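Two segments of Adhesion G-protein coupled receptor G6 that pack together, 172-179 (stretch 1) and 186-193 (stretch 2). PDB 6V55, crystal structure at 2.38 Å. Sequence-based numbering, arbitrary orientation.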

ATOM      1  N   THR A 172     -10.337  -2.494 -56.475  1.00 50.31           N
ATOM      2  CA  THR A 172     -11.461  -3.378 -56.787  1.00 50.47           C
ATOM      3  C   THR A 172     -11.437  -4.606 -55.878  1.00 47.49           C
ATOM      4  O   THR A 172     -10.378  -5.060 -55.444  1.00 46.18           O
ATOM      5  CB  THR A 172     -11.446  -3.804 -58.263  1.00 53.38           C
ATOM      6  OG1 THR A 172     -10.214  -4.461 -58.579  1.00 55.23           O
ATOM      7  CG2 THR A 172     -11.603  -2.589 -59.182  1.00 54.99           C
ATOM      8  N   SER A 173     -12.619  -5.121 -55.558  1.00 49.22           N
ATOM      9  CA  SER A 173     -12.716  -6.227 -54.610  1.00 51.05           C
ATOM     10  C   SER A 173     -12.280  -7.544 -55.248  1.00 51.24           C
ATOM     11  O   SER A 173     -12.607  -7.827 -56.403  1.00 49.53           O
ATOM     12  CB  SER A 173     -14.146  -6.360 -54.078  1.00 49.75           C
ATOM     13  OG  SER A 173     -14.714  -5.105 -53.739  1.00 47.24           O
ATOM     14  N   ILE A 174     -11.518  -8.339 -54.493  1.00 50.46           N
ATOM     15  CA  ILE A 174     -11.049  -9.635 -54.970  1.00 44.75           C
ATOM     16  C   ILE A 174     -11.477 -10.793 -54.079  1.00 43.72           C
ATOM     17  O   ILE A 174     -11.456 -11.947 -54.535  1.00 47.24           O
ATOM     18  CB  ILE A 174      -9.517  -9.655 -55.153  1.00 38.14           C
ATOM     19  CG1 ILE A 174      -8.790  -9.352 -53.839  1.00 37.28           C
ATOM     20  CG2 ILE A 174      -9.097  -8.712 -56.265  1.00 38.66           C
ATOM     21  CD1 ILE A 174      -7.273  -9.482 -53.929  1.00 37.00           C
ATOM     22  N   LEU A 175     -11.840 -10.553 -52.827  1.00 37.40           N
ATOM     23  CA  LEU A 175     -12.426 -11.568 -51.968  1.00 37.07           C
ATOM     24  C   LEU A 175     -13.474 -10.869 -51.124  1.00 42.65           C
ATOM     25  O   LEU A 175     -13.202  -9.791 -50.588  1.00 44.84           O
ATOM     26  CB  LEU A 175     -11.391 -12.260 -51.072  1.00 36.36           C
ATOM     27  CG  LEU A 175     -11.997 -13.329 -50.148  1.00 36.01           C
ATOM     28  CD1 LEU A 175     -12.517 -14.501 -50.965  1.00 36.56           C
ATOM     29  CD2 LEU A 175     -11.050 -13.785 -49.057  1.00 35.24           C
ATOM     30  N   ALA A 176     -14.665 -11.456 -51.030  1.00 37.07           N
ATOM     31  CA  ALA A 176     -15.742 -10.905 -50.223  1.00 37.31           C
ATOM     32  C   ALA A 176     -16.705 -12.011 -49.816  1.00 39.82           C
ATOM     33  O   ALA A 176     -17.034 -12.882 -50.625  1.00 44.11           O
ATOM     34  CB  ALA A 176     -16.502  -9.816 -50.984  1.00 38.71           C
ATOM     35  N   PHE A 177     -17.167 -11.968 -48.569  1.00 37.07           N
ATOM     36  CA  PHE A 177     -18.241 -12.844 -48.111  1.00 38.46           C
ATOM     37  C   PHE A 177     -19.466 -11.982 -47.868  1.00 44.74           C
ATOM     38  O   PHE A 177     -19.490 -11.174 -46.939  1.00 46.76           O
ATOM     39  CB  PHE A 177     -17.866 -13.602 -46.847  1.00 35.59           C
ATOM     40  CG  PHE A 177     -18.901 -14.595 -46.401  1.00 36.72           C
ATOM     41  CD1 PHE A 177     -19.531 -15.430 -47.324  1.00 37.00           C
ATOM     42  CD2 PHE A 177     -19.230 -14.711 -45.057  1.00 37.50           C
ATOM     43  CE1 PHE A 177     -20.472 -16.360 -46.916  1.00 36.60           C
ATOM     44  CE2 PHE A 177     -20.173 -15.645 -44.636  1.00 39.12           C
ATOM     45  CZ  PHE A 177     -20.794 -16.467 -45.569  1.00 38.67           C
ATOM     46  N   GLU A 178     -20.481 -12.158 -48.698  1.00 48.06           N
ATOM     47  CA  GLU A 178     -21.646 -11.297 -48.629  1.00 48.67           C
ATOM     48  C   GLU A 178     -22.872 -12.120 -48.970  1.00 54.82           C
ATOM     49  O   GLU A 178     -22.811 -13.023 -49.807  1.00 60.85           O
ATOM     50  CB  GLU A 178     -21.498 -10.112 -49.582  1.00 45.54           C
ATOM     51  CG  GLU A 178     -20.958 -10.533 -50.915  1.00 50.32           C
ATOM     52  CD  GLU A 178     -20.931  -9.409 -51.905  1.00 55.86           C
ATOM     53  OE1 GLU A 178     -20.735  -8.252 -51.481  1.00 62.00           O
ATOM     54  OE2 GLU A 178     -21.099  -9.686 -53.112  1.00 53.58           O
ATOM     55  N   LYS A 179     -23.981 -11.814 -48.305  1.00 56.80           N
ATOM     56  CA  LYS A 179     -25.262 -12.447 -48.601  1.00 56.94           C
ATOM     57  C   LYS A 179     -25.981 -11.598 -49.652  1.00 60.93           C
ATOM     58  O   LYS A 179     -26.094 -10.376 -49.503  1.00 59.68           O
ATOM     59  CB  LYS A 179     -26.100 -12.625 -47.332  1.00 50.28           C
ATOM     60  CG  LYS A 179     -25.935 -13.989 -46.617  1.00 41.65           C
ATOM     61  CD  LYS A 179     -24.546 -14.250 -46.037  1.00 37.60           C
ATOM     62  N   LEU A 186     -19.603 -16.639 -51.434  1.00 46.17           N
ATOM     63  CA  LEU A 186     -18.210 -16.209 -51.399  1.00 38.10           C
ATOM     64  C   LEU A 186     -17.873 -15.638 -52.767  1.00 40.19           C
ATOM     65  O   LEU A 186     -17.950 -16.345 -53.776  1.00 39.62           O
ATOM     66  CB  LEU A 186     -17.276 -17.373 -51.075  1.00 37.71           C
ATOM     67  CG  LEU A 186     -16.704 -17.488 -49.669  1.00 38.29           C
ATOM     68  CD1 LEU A 186     -15.737 -18.654 -49.616  1.00 36.61           C
ATOM     69  CD2 LEU A 186     -16.040 -16.187 -49.215  1.00 36.43           C
ATOM     70  N   PHE A 187     -17.522 -14.369 -52.811  1.00 38.69           N
ATOM     71  CA  PHE A 187     -17.092 -13.746 -54.051  1.00 39.26           C
ATOM     72  C   PHE A 187     -15.577 -13.886 -54.117  1.00 51.52           C
ATOM     73  O   PHE A 187     -14.878 -13.289 -53.297  1.00 50.33           O
ATOM     74  CB  PHE A 187     -17.526 -12.287 -54.058  1.00 39.38           C
ATOM     75  CG  PHE A 187     -17.034 -11.522 -55.225  1.00 39.91           C
ATOM     76  CD1 PHE A 187     -17.670 -11.647 -56.457  1.00 40.74           C
ATOM     77  CD2 PHE A 187     -15.945 -10.657 -55.095  1.00 39.58           C
ATOM     78  CE1 PHE A 187     -17.213 -10.936 -57.556  1.00 44.79           C
ATOM     79  CE2 PHE A 187     -15.469  -9.950 -56.178  1.00 40.07           C
ATOM     80  CZ  PHE A 187     -16.102 -10.081 -57.415  1.00 47.11           C
ATOM     81  N   ILE A 188     -15.049 -14.670 -55.070  1.00 50.54           N
ATOM     82  CA  ILE A 188     -13.598 -14.854 -55.186  1.00 39.07           C
ATOM     83  C   ILE A 188     -13.122 -14.382 -56.556  1.00 45.05           C
ATOM     84  O   ILE A 188     -13.552 -14.912 -57.589  1.00 47.26           O
ATOM     85  CB  ILE A 188     -13.154 -16.304 -54.941  1.00 38.85           C
ATOM     86  CG1 ILE A 188     -13.745 -16.860 -53.651  1.00 38.29           C
ATOM     87  CG2 ILE A 188     -11.650 -16.341 -54.806  1.00 38.45           C
ATOM     88  CD1 ILE A 188     -13.357 -18.292 -53.358  1.00 38.07           C
ATOM     89  N   GLY A 189     -12.182 -13.433 -56.554  1.00 43.84           N
ATOM     90  CA  GLY A 189     -11.650 -12.840 -57.769  1.00 44.68           C
ATOM     91  C   GLY A 189     -12.698 -12.052 -58.533  1.00 44.48           C
ATOM     92  O   GLY A 189     -12.908 -10.853 -58.297  1.00 42.35           O
ATOM     93  N   ALA A 190     -13.353 -12.735 -59.470  1.00 44.63           N
ATOM     94  CA  ALA A 190     -14.499 -12.193 -60.177  1.00 43.59           C
ATOM     95  C   ALA A 190     -15.663 -13.163 -60.206  1.00 45.45           C
ATOM     96  O   ALA A 190     -16.670 -12.873 -60.857  1.00 48.86           O
ATOM     97  CB  ALA A 190     -14.128 -11.816 -61.620  1.00 42.78           C
ATOM     98  N   SER A 191     -15.556 -14.301 -59.532  1.00 46.01           N
ATOM     99  CA  SER A 191     -16.563 -15.348 -59.587  1.00 46.93           C
ATOM    100  C   SER A 191     -17.382 -15.361 -58.305  1.00 44.17           C
ATOM    101  O   SER A 191     -17.045 -14.715 -57.312  1.00 41.05           O
ATOM    102  CB  SER A 191     -15.905 -16.713 -59.809  1.00 49.98           C
ATOM    103  OG  SER A 191     -14.958 -16.982 -58.781  1.00 52.04           O
ATOM    104  N   TYR A 192     -18.466 -16.131 -58.331  1.00 44.36           N
ATOM    105  CA  TYR A 192     -19.378 -16.251 -57.201  1.00 42.06           C
ATOM    106  C   TYR A 192     -19.511 -17.715 -56.820  1.00 41.84           C
ATOM    107  O   TYR A 192     -19.962 -18.538 -57.627  1.00 42.57           O
ATOM    108  CB  TYR A 192     -20.745 -15.678 -57.544  1.00 42.09           C
ATOM    109  CG  TYR A 192     -20.817 -14.186 -57.580  1.00 43.26           C
ATOM    110  CD1 TYR A 192     -21.307 -13.456 -56.489  1.00 43.53           C
ATOM    111  CD2 TYR A 192     -20.407 -13.497 -58.724  1.00 45.07           C
ATOM    112  CE1 TYR A 192     -21.373 -12.060 -56.541  1.00 46.45           C
ATOM    113  CE2 TYR A 192     -20.463 -12.131 -58.792  1.00 48.29           C
ATOM    114  CZ  TYR A 192     -20.942 -11.415 -57.708  1.00 50.75           C
ATOM    115  OH  TYR A 192     -20.982 -10.055 -57.851  1.00 51.98           O
ATOM    116  N   CYS A 193     -19.123 -18.033 -55.594  1.00 42.82           N
ATOM    117  CA  CYS A 193     -19.208 -19.384 -55.052  1.00 45.59           C
ATOM    118  C   CYS A 193     -20.265 -19.360 -53.957  1.00 42.89           C
ATOM    119  O   CYS A 193     -20.009 -18.861 -52.855  1.00 39.34           O
ATOM    120  CB  CYS A 193     -17.848 -19.838 -54.527  1.00 51.68           C
ATOM    121  SG  CYS A 193     -16.513 -19.712 -55.767  1.00 60.93           S
TER

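Leu 175 to Phe 177 pair antiparallel with Leu 186 to Ile 188, and the two strand axes come within 4.7 Å of each other. On one face of the sheet, Leu 175, Phe 177, Leu 186 and Ile 188 pack together. The methyl Leu 186 CD2 is the bump here: it sits between Phe 177 CB (4.0 Å) and Leu 175 CD1 (4.3 Å). Leu 175 CD1 in turn also meets Ile 188 CG1 (3.8 Å).

On the other face, Ala 176 CB lies 4.1 Å from Phe 187 CB, and the Phe 187 ring leads away from there towards Ser 173, whose O lies at the ring edge, 3.6 Å from Phe 187 CE2. Of all the residues in the contact, Phe 187 has the largest area covered by the other stretch.

The backbones hold this packing in register. Ala 176 N donates to Phe 187 O (2.9 Å), and Phe 187 N to Ala 176 O (2.7 Å). A third hydrogen bond, from Gly 189 N to Ile 174 O (2.6 Å), extends the ladder to where stretch 1 turns a corner. Gly 189 has a positive phi, which favours glycine; its CA is 4.3 Å from Ile 174 CA. Between these bonds, Leu 175 CA makes a CA-H...O contact with Phe 187 O (3.3 Å).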